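PDB 6PTR: beta sliding clamp from Bartonella birtlesii LL-WM9, which probably encircles DNA as a ring-shaped head-to-tail homodimer and tethers DNA polymerases and other proteins to it, giving them processivity. Local coordinates for residues A106-S111 and H115-C120; G206-R211 and G254-Y259; Q276-A281 and R337-I342. All coordinates share one frame; numbering follows the deposited sequence.

Interaction 1 of 3, residues A106-S111 and H115-C120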
loop_
_atom_site.group_PDB
_atom_site.type_symbol
_atom_site.label_atom_id
_atom_site.label_comp_id
_atom_site.label_asym_id
_atom_site.label_seq_id
_atom_site.Cartn_x
_atom_site.Cartn_y
_atom_site.Cartn_z
ATOM N N ALA C 106 22.137 -6.710 -26.441
ATOM C CA ALA C 106 21.767 -7.462 -25.251
ATOM C C ALA C 106 22.842 -7.282 -24.190
ATOM O O ALA C 106 24.022 -7.090 -24.502
ATOM C CB ALA C 106 21.572 -8.947 -25.568
ATOM N N MET C 107 22.424 -7.316 -22.931
ATOM C CA MET C 107 23.340 -7.132 -21.819
ATOM C C MET C 107 23.247 -8.328 -20.889
ATOM O O MET C 107 22.152 -8.792 -20.565
ATOM C CB MET C 107 23.050 -5.862 -21.025
ATOM C CG MET C 107 24.142 -5.564 -19.984
ATOM S SD MET C 107 23.800 -4.120 -18.957
ATOM C CE MET C 107 22.451 -4.728 -17.942
ATOM N N SER C 108 24.402 -8.826 -20.481
ATOM C CA SER C 108 24.494 -9.879 -19.485
ATOM C C SER C 108 24.643 -9.271 -18.100
ATOM O O SER C 108 25.365 -8.284 -17.907
ATOM C CB SER C 108 25.685 -10.790 -19.808
ATOM O OG SER C 108 26.025 -11.625 -18.723
ATOM N N ILE C 109 23.948 -9.863 -17.129
ATOM C CA ILE C 109 24.085 -9.502 -15.728
ATOM C C ILE C 109 24.439 -10.776 -14.992
ATOM O O ILE C 109 23.662 -11.736 -15.022
ATOM C CB ILE C 109 22.799 -8.902 -15.158
ATOM C CG1 ILE C 109 22.314 -7.701 -15.977
ATOM C CG2 ILE C 109 23.007 -8.526 -13.708
ATOM C CD1 ILE C 109 20.921 -7.302 -15.615
ATOM N N VAL C 110 25.605 -10.806 -14.346
ATOM C CA VAL C 110 26.032 -11.991 -13.611
ATOM C C VAL C 110 26.277 -11.616 -12.158
ATOM O O VAL C 110 27.024 -10.677 -11.863
ATOM C CB VAL C 110 27.295 -12.626 -14.228
ATOM C CG1 VAL C 110 27.793 -13.752 -13.352
ATOM C CG2 VAL C 110 26.986 -13.148 -15.631
ATOM N N SER C 111 25.663 -12.359 -11.247
ATOM C CA SER C 111 25.903 -12.181 -9.822
ATOM C C SER C 111 25.922 -13.575 -9.215
ATOM O O SER C 111 24.874 -14.222 -9.122
ATOM C CB SER C 111 24.827 -11.306 -9.179
ATOM O OG SER C 111 24.837 -11.448 -7.767
ATOM N N HIS C 115 22.429 -15.455 -13.627
ATOM C CA HIS C 115 22.827 -14.855 -14.902
ATOM C C HIS C 115 21.592 -14.452 -15.685
ATOM O O HIS C 115 20.773 -15.307 -16.042
ATOM C CB HIS C 115 23.690 -15.835 -15.709
ATOM C CG HIS C 115 23.931 -15.408 -17.127
ATOM N ND1 HIS C 115 23.943 -16.300 -18.181
ATOM C CD2 HIS C 115 24.180 -14.190 -17.667
ATOM C CE1 HIS C 115 24.176 -15.648 -19.306
ATOM N NE2 HIS C 115 24.328 -14.368 -19.021
ATOM N N PHE C 116 21.467 -13.150 -15.964
ATOM C CA PHE C 116 20.402 -12.611 -16.805
ATOM C C PHE C 116 20.981 -12.205 -18.156
ATOM O O PHE C 116 22.119 -11.744 -18.235
ATOM C CB PHE C 116 19.747 -11.374 -16.166
ATOM C CG PHE C 116 19.075 -11.644 -14.843
ATOM C CD1 PHE C 116 19.794 -11.577 -13.657
ATOM C CD2 PHE C 116 17.722 -11.951 -14.794
ATOM C CE1 PHE C 116 19.174 -11.843 -12.423
ATOM C CE2 PHE C 116 17.099 -12.217 -13.577
ATOM C CZ PHE C 116 17.824 -12.146 -12.392
ATOM N N GLN C 117 20.211 -12.401 -19.218
ATOM C CA GLN C 117 20.512 -11.829 -20.530
ATOM C C GLN C 117 19.318 -10.956 -20.887
ATOM O O GLN C 117 18.211 -11.475 -21.066
ATOM C CB GLN C 117 20.722 -12.915 -21.583
ATOM C CG GLN C 117 22.017 -13.667 -21.466
ATOM C CD GLN C 117 23.174 -12.884 -22.052
ATOM O OE1 GLN C 117 22.980 -12.025 -22.912
ATOM N NE2 GLN C 117 24.381 -13.175 -21.592
ATOM N N LEU C 118 19.523 -9.643 -20.967
ATOM C CA LEU C 118 18.405 -8.717 -21.142
ATOM C C LEU C 118 18.443 -8.097 -22.532
ATOM O O LEU C 118 19.495 -7.650 -22.991
ATOM C CB LEU C 118 18.411 -7.606 -20.088
ATOM C CG LEU C 118 18.234 -7.974 -18.619
ATOM C CD1 LEU C 118 18.066 -6.691 -17.808
ATOM C CD2 LEU C 118 17.042 -8.906 -18.428
ATOM N N GLN C 119 17.289 -8.072 -23.188
ATOM C CA GLN C 119 17.136 -7.348 -24.440
ATOM C C GLN C 119 17.264 -5.855 -24.187
ATOM O O GLN C 119 16.563 -5.297 -23.341
ATOM C CB GLN C 119 15.780 -7.666 -25.070
ATOM C CG GLN C 119 15.614 -9.099 -25.527
ATOM C CD GLN C 119 14.163 -9.443 -25.840
ATOM O OE1 GLN C 119 13.301 -8.561 -25.897
ATOM N NE2 GLN C 119 13.887 -10.723 -26.040
ATOM N N CYS C 120 18.140 -5.205 -24.947
ATOM C CA CYS C 120 18.529 -3.823 -24.724
ATOM C C CYS C 120 18.373 -3.014 -26.010
ATOM O O CYS C 120 17.989 -3.531 -27.063
ATOM C CB CYS C 120 19.974 -3.753 -24.239
ATOM S SG CYS C 120 20.157 -4.320 -22.539
#

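Interaction 2 of 3, residues G206-R211 and G254-Y259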
loop_
_atom_site.group_PDB
_atom_site.type_symbol
_atom_site.label_atom_id
_atom_site.label_comp_id
_atom_site.label_asym_id
_atom_site.label_seq_id
_atom_site.Cartn_x
_atom_site.Cartn_y
_atom_site.Cartn_z
ATOM N N GLY C 206 12.024 35.195 -13.639
ATOM C CA GLY C 206 11.043 34.415 -12.899
ATOM C C GLY C 206 10.621 33.233 -13.751
ATOM O O GLY C 206 10.200 33.405 -14.903
ATOM N N VAL C 207 10.735 32.026 -13.193
ATOM C CA VAL C 207 10.457 30.804 -13.942
ATOM C C VAL C 207 9.552 29.872 -13.145
ATOM O O VAL C 207 9.466 29.927 -11.914
ATOM C CB VAL C 207 11.751 30.056 -14.333
ATOM C CG1 VAL C 207 12.704 30.987 -15.103
ATOM C CG2 VAL C 207 12.437 29.488 -13.088
ATOM N N ILE C 208 8.891 28.982 -13.873
ATOM C CA ILE C 208 7.959 28.018 -13.280
ATOM C C ILE C 208 8.609 26.646 -13.376
ATOM O O ILE C 208 8.763 26.102 -14.475
ATOM C CB ILE C 208 6.599 28.034 -13.980
ATOM C CG1 ILE C 208 5.973 29.427 -13.900
ATOM C CG2 ILE C 208 5.654 26.980 -13.347
ATOM C CD1 ILE C 208 4.744 29.560 -14.816
ATOM N N ILE C 209 9.007 26.092 -12.233
ATOM C CA ILE C 209 9.621 24.765 -12.216
ATOM C C ILE C 209 8.515 23.719 -12.236
ATOM O O ILE C 209 7.638 23.752 -11.361
ATOM C CB ILE C 209 10.491 24.583 -10.970
ATOM C CG1 ILE C 209 11.476 25.740 -10.844
ATOM C CG2 ILE C 209 11.138 23.187 -11.001
ATOM C CD1 ILE C 209 12.128 25.843 -9.442
ATOM N N PRO C 210 8.501 22.786 -13.190
ATOM C CA PRO C 210 7.389 21.818 -13.269
ATOM C C PRO C 210 7.268 20.931 -12.035
ATOM O O PRO C 210 8.262 20.579 -11.386
ATOM C CB PRO C 210 7.730 20.977 -14.508
ATOM C CG PRO C 210 8.698 21.833 -15.288
ATOM C CD PRO C 210 9.473 22.613 -14.282
ATOM N N ARG C 211 6.014 20.587 -11.729
ATOM C CA ARG C 211 5.671 19.705 -10.616
ATOM C C ARG C 211 6.511 18.428 -10.575
ATOM O O ARG C 211 6.972 18.023 -9.500
ATOM C CB ARG C 211 4.178 19.363 -10.710
ATOM C CG ARG C 211 3.666 18.439 -9.642
ATOM C CD ARG C 211 2.144 18.463 -9.591
ATOM N NE ARG C 211 1.529 18.298 -10.906
ATOM C CZ ARG C 211 1.204 17.123 -11.430
ATOM N NH1 ARG C 211 0.639 17.060 -12.627
ATOM N NH2 ARG C 211 1.452 16.005 -10.758
ATOM N N GLY C 254 4.760 29.420 -19.773
ATOM C CA GLY C 254 3.576 30.204 -19.472
ATOM C C GLY C 254 3.948 31.323 -18.528
ATOM O O GLY C 254 5.099 31.456 -18.104
ATOM N N THR C 255 2.963 32.145 -18.207
ATOM C CA THR C 255 3.166 33.265 -17.295
ATOM C C THR C 255 2.409 32.996 -15.996
ATOM O O THR C 255 1.196 32.788 -16.022
ATOM C CB THR C 255 2.697 34.569 -17.931
ATOM O OG1 THR C 255 3.450 34.792 -19.131
ATOM C CG2 THR C 255 2.927 35.722 -16.979
ATOM N N PHE C 256 3.119 33.031 -14.868
ATOM C CA PHE C 256 2.481 32.786 -13.575
ATOM C C PHE C 256 1.577 33.964 -13.193
ATOM O O PHE C 256 1.874 35.116 -13.522
ATOM C CB PHE C 256 3.559 32.564 -12.511
ATOM C CG PHE C 256 3.080 31.847 -11.285
ATOM C CD1 PHE C 256 2.873 30.478 -11.315
ATOM C CD2 PHE C 256 2.826 32.540 -10.099
ATOM C CE1 PHE C 256 2.428 29.792 -10.188
ATOM C CE2 PHE C 256 2.399 31.859 -8.961
ATOM C CZ PHE C 256 2.202 30.466 -9.017
ATOM N N PRO C 257 0.452 33.709 -12.508
ATOM C CA PRO C 257 -0.449 34.815 -12.146
ATOM C C PRO C 257 0.185 35.818 -11.193
ATOM O O PRO C 257 1.200 35.560 -10.544
ATOM C CB PRO C 257 -1.651 34.118 -11.477
ATOM C CG PRO C 257 -1.611 32.696 -12.001
ATOM C CD PRO C 257 -0.135 32.382 -12.229
ATOM N N ASP C 258 -0.459 36.985 -11.123
ATOM C CA ASP C 258 -0.054 38.092 -10.252
ATOM C C ASP C 258 -0.510 37.750 -8.832
ATOM O O ASP C 258 -1.463 38.307 -8.284
ATOM C CB ASP C 258 -0.648 39.390 -10.780
ATOM C CG ASP C 258 -0.200 40.619 -10.007
ATOM O OD1 ASP C 258 0.650 40.504 -9.105
ATOM O OD2 ASP C 258 -0.725 41.701 -10.329
ATOM N N TYR C 259 0.209 36.784 -8.241
ATOM C CA TYR C 259 -0.207 36.165 -6.986
ATOM C C TYR C 259 -0.217 37.140 -5.820
ATOM O O TYR C 259 -0.913 36.891 -4.835
ATOM C CB TYR C 259 0.704 34.970 -6.643
ATOM C CG TYR C 259 2.102 35.445 -6.337
ATOM C CD1 TYR C 259 2.452 35.835 -5.042
ATOM C CD2 TYR C 259 3.043 35.591 -7.348
ATOM C CE1 TYR C 259 3.703 36.342 -4.761
ATOM C CE2 TYR C 259 4.318 36.102 -7.068
ATOM C CZ TYR C 259 4.626 36.476 -5.783
ATOM O OH TYR C 259 5.852 37.001 -5.475
HETATM O O HOH W 1 7.589 32.010 -16.377
#

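Interaction 3 of 3, residues Q276-A281 and R337-I342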
loop_
_atom_site.group_PDB
_atom_site.type_symbol
_atom_site.label_atom_id
_atom_site.label_comp_id
_atom_site.label_asym_id
_atom_site.label_seq_id
_atom_site.Cartn_x
_atom_site.Cartn_y
_atom_site.Cartn_z
ATOM N N GLN C 276 -2.228 21.291 17.321
ATOM C CA GLN C 276 -2.490 19.861 17.399
ATOM C C GLN C 276 -3.951 19.590 17.746
ATOM O O GLN C 276 -4.588 18.693 17.182
ATOM C CB GLN C 276 -1.541 19.246 18.435
ATOM C CG GLN C 276 -0.038 19.385 18.104
ATOM C CD GLN C 276 0.591 20.788 18.346
ATOM O OE1 GLN C 276 0.012 21.675 18.991
ATOM N NE2 GLN C 276 1.799 20.971 17.817
ATOM N N ASP C 277 -4.491 20.362 18.689
ATOM C CA ASP C 277 -5.894 20.196 19.060
ATOM C C ASP C 277 -6.811 20.533 17.893
ATOM O O ASP C 277 -7.831 19.862 17.678
ATOM C CB ASP C 277 -6.205 21.079 20.269
ATOM C CG ASP C 277 -5.498 20.615 21.525
ATOM O OD1 ASP C 277 -5.022 19.455 21.577
ATOM O OD2 ASP C 277 -5.426 21.415 22.473
ATOM N N PHE C 278 -6.475 21.589 17.141
ATOM C CA PHE C 278 -7.264 21.975 15.967
ATOM C C PHE C 278 -7.184 20.909 14.886
ATOM O O PHE C 278 -8.204 20.505 14.310
ATOM C CB PHE C 278 -6.758 23.321 15.436
ATOM C CG PHE C 278 -7.437 23.780 14.176
ATOM C CD1 PHE C 278 -8.685 24.376 14.230
ATOM C CD2 PHE C 278 -6.829 23.612 12.940
ATOM C CE1 PHE C 278 -9.314 24.800 13.070
ATOM C CE2 PHE C 278 -7.462 24.023 11.774
ATOM C CZ PHE C 278 -8.688 24.630 11.844
ATOM N N SER C 279 -5.969 20.444 14.590
ATOM C CA SER C 279 -5.791 19.419 13.567
ATOM C C SER C 279 -6.561 18.148 13.908
ATOM O O SER C 279 -7.220 17.563 13.041
ATOM C CB SER C 279 -4.300 19.104 13.401
ATOM O OG SER C 279 -3.612 20.255 12.951
ATOM N N SER C 280 -6.465 17.679 15.155
ATOM C CA SER C 280 -7.146 16.443 15.526
ATOM C C SER C 280 -8.660 16.606 15.452
ATOM O O SER C 280 -9.374 15.697 15.019
ATOM C CB SER C 280 -6.723 16.004 16.925
ATOM O OG SER C 280 -5.327 15.763 16.992
ATOM N N ALA C 281 -9.168 17.767 15.867
ATOM C CA ALA C 281 -10.615 18.006 15.799
ATOM C C ALA C 281 -11.114 18.049 14.361
ATOM O O ALA C 281 -12.161 17.471 14.047
ATOM C CB ALA C 281 -10.963 19.306 16.516
ATOM N N ARG C 337 -9.573 19.108 4.300
ATOM C CA ARG C 337 -8.283 18.561 3.898
ATOM C C ARG C 337 -7.255 19.669 3.703
ATOM O O ARG C 337 -6.090 19.513 4.073
ATOM C CB ARG C 337 -8.424 17.737 2.623
ATOM C CG ARG C 337 -7.114 17.070 2.215
ATOM C CD ARG C 337 -6.593 16.161 3.329
ATOM N NE ARG C 337 -5.306 16.611 3.852
ATOM C CZ ARG C 337 -4.660 16.029 4.860
ATOM N NH1 ARG C 337 -3.473 16.497 5.257
ATOM N NH2 ARG C 337 -5.200 14.980 5.472
ATOM N N TYR C 338 -7.668 20.791 3.119
ATOM C CA TYR C 338 -6.723 21.884 2.931
ATOM C C TYR C 338 -6.294 22.471 4.265
ATOM O O TYR C 338 -5.135 22.868 4.428
ATOM C CB TYR C 338 -7.330 22.971 2.038
ATOM C CG TYR C 338 -7.602 22.528 0.608
ATOM C CD1 TYR C 338 -7.104 21.328 0.119
ATOM C CD2 TYR C 338 -8.356 23.331 -0.254
ATOM C CE1 TYR C 338 -7.339 20.924 -1.200
ATOM C CE2 TYR C 338 -8.613 22.938 -1.569
ATOM C CZ TYR C 338 -8.094 21.736 -2.035
ATOM O OH TYR C 338 -8.334 21.335 -3.332
ATOM N N LEU C 339 -7.216 22.553 5.233
ATOM C CA LEU C 339 -6.831 22.995 6.568
ATOM C C LEU C 339 -5.805 22.060 7.178
ATOM O O LEU C 339 -4.823 22.511 7.778
ATOM C CB LEU C 339 -8.053 23.077 7.486
ATOM C CG LEU C 339 -8.993 24.266 7.358
ATOM C CD1 LEU C 339 -10.226 23.977 8.225
ATOM C CD2 LEU C 339 -8.310 25.547 7.804
ATOM N N LEU C 340 -6.007 20.748 7.037
ATOM C CA LEU C 340 -5.026 19.810 7.580
ATOM C C LEU C 340 -3.698 19.912 6.838
ATOM O O LEU C 340 -2.631 19.827 7.458
ATOM C CB LEU C 340 -5.580 18.391 7.516
ATOM C CG LEU C 340 -6.774 18.211 8.464
ATOM C CD1 LEU C 340 -7.386 16.842 8.282
ATOM C CD2 LEU C 340 -6.319 18.407 9.902
ATOM N N ASP C 341 -3.744 20.123 5.518
ATOM C CA ASP C 341 -2.504 20.317 4.768
ATOM C C ASP C 341 -1.693 21.468 5.350
ATOM O O ASP C 341 -0.488 21.329 5.600
ATOM C CB ASP C 341 -2.799 20.581 3.285
ATOM C CG ASP C 341 -3.349 19.370 2.557
ATOM O OD1 ASP C 341 -3.156 18.218 3.022
ATOM O OD2 ASP C 341 -3.957 19.580 1.486
ATOM N N ILE C 342 -2.339 22.613 5.588
ATOM C CA ILE C 342 -1.595 23.774 6.058
ATOM C C ILE C 342 -1.181 23.600 7.514
ATOM O O ILE C 342 -0.054 23.944 7.895
ATOM C CB ILE C 342 -2.426 25.044 5.829
ATOM C CG1 ILE C 342 -2.562 25.279 4.325
ATOM C CG2 ILE C 342 -1.770 26.238 6.512
ATOM C CD1 ILE C 342 -3.679 26.290 3.975
#

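Interaction 1 of 3, residues A106-S111 and H115-C120
His115 CG stands anti to its backbone N (chi1 169°) and Ser108 OG takes the matching position on the partner strand, which places the imidazole beside the hydroxyl, with His115 NE2 3.2 Å from Ser108 OG. The two belong to the antiparallel beta hairpin of strands 106-111 and 114-119, whose short segments run at 163° to each other. Met107 with Leu118 and Ile109 with Phe116 are its hydrogen-bonded pairs, each closed by two backbone bonds; Ser108 with Gln117 and Val110 with His115 are non-hydrogen-bonded pairs between and beyond them. Along each strand the side chains alternate between the two faces. Met107, Ile109, Phe116 and Leu118 fall on the buried face, where Ile109 CD1 meets Leu118 CD1 at 3.7 Å and Leu81, Leu82 and Ile85 of helix 79-88 pack on the layer. Cys120, past the strand end, brings SG to 3.6 Å from Met107 CB. The face of Ala106, Ser108, Val110, His115 and Gln117 is mixed and partly exposed; there Val110 CG2 lies 3.6 Å from His115 CD2. Residues His115 to Gln117 also pair antiparallel with a strand of the second subunit, continuing the sheet across the dimer interface of the clamp ring. On that same face the bent Gln117 chain (chi2 -80°) returns its amide over Ser108 CB, and Gln117 NE2 donates to His115 NE2 at 2.8 Å, the donor lying close to the imidazole plane.

Interaction 2 of 3, residues G206-R211 and G254-Y259
Apolar contact between Ile208 and Phe256 carries this junction of strand 207-210 with the loop 254-259. Ile208 CG1 is anti to the carbonyl carbon (chi1 -59°), and the extended branch sends CD1 to 4.0 Å from Phe256 CB. The same methyl lies near the plane of the Phe256 ring, at its edge, 4.1 Å from CD1 of that ring, so the isoleucine meets the rim of the aromatic group. One face of the ring is taken by Pro257 CD, 3.4 Å above the plane and offset toward the rim.

Against the backbone, Ile208 CD1 also rests 3.8 Å from Gly254 O and equally near Phe256 N.

Polar linkage is through solvent. One water donates to Gly254 O at 3.1 Å and, weakly, to Gly206 O, bridging the two carbonyls.

Further along, the same loop lines the site of the bound griselimycin peptide: Asp258 makes backbone hydrogen bonds to it and Pro257 packs on one of its apolar side chains. Within the clamp fold, strand 207-210 is an outermost strand, within this chain, of an eight-stranded antiparallel sheet and runs into helix 211-221, with Pro210 as N-cap. Phe256 lies against Tyr169 of strand 167-173 and against Val183 and Thr185 of strand 179-185.

Interaction 3 of 3, residues Q276-A281 and R337-I342
Leu340 CD2 comes up against the backbone of Ser279, 3.4 Å from Ser279 O and 3.8 Å from Ser279 CA, and this is the tightest point between the segments of helices 275-285 and 336-345. The two CA atoms of that pair are 6.0 Å apart, the nearest CA pair of the two segments. Such a close approach to the main chain is consistent with the small side chain of Ser279, whose CB is 4.1 Å from the same methyl. The Ser279 hydroxyl is engaged within its own helix, bonded to Arg275 O.

Deeper in, a chi1 of 176° swings the Phe278 ring across to the other helix, although its CB starts out to one side. Its CZ meets Leu339 CD1 at 4.0 Å, and the two side chains cross at about a right angle. The methyl approaches the ring obliquely. Both residues are buried, and the layer continues in Phe353, which meets the Phe278 ring edge-to-face. These helices follow strands 269-274 and 330-335 in the C-terminal domain of the clamp, a member of the DNA clamp fold; Phe278 packs on Leu305 of strand 304-311 and Leu321 of strand 315-322, and Leu339 on Leu376 of strand 372-376.

Toward solvent the junction is looser, and polar groups bond within their own helix. Ser280 N donates to Gln276 O, and in the conformer given Ser280 OG reaches the same oxygen from the opposite face of its carbonyl plane. On the other helix, Arg337 in the conformer given grips Asp341 side-on, NE and NH1 both donating to Asp341 OD1 at 2.8 Å in a salt bridge. That conformer also lays the flat guanidinium over Leu340 CB, while Asp341 OD2 has a second partner in Arg189.

In the fold
The three contacts follow one another along the chain, one in each of the N-terminal, central and C-terminal domains, and none touches another. Interaction 1 sits farthest out, its centre about 34 Å from that of the chain, as suits a strand pair at the subunit interface; interactions 1 and 3 lie on opposite sides of the chain centre, their centres about 51 Å apart. Interaction 2 is the most central, about 15 Å from the chain centre, and it borders the bound peptide, through Pro257 and Asp258. Its nearest atoms are about 13 Å from interaction 3 and about 28 Å from interaction 1.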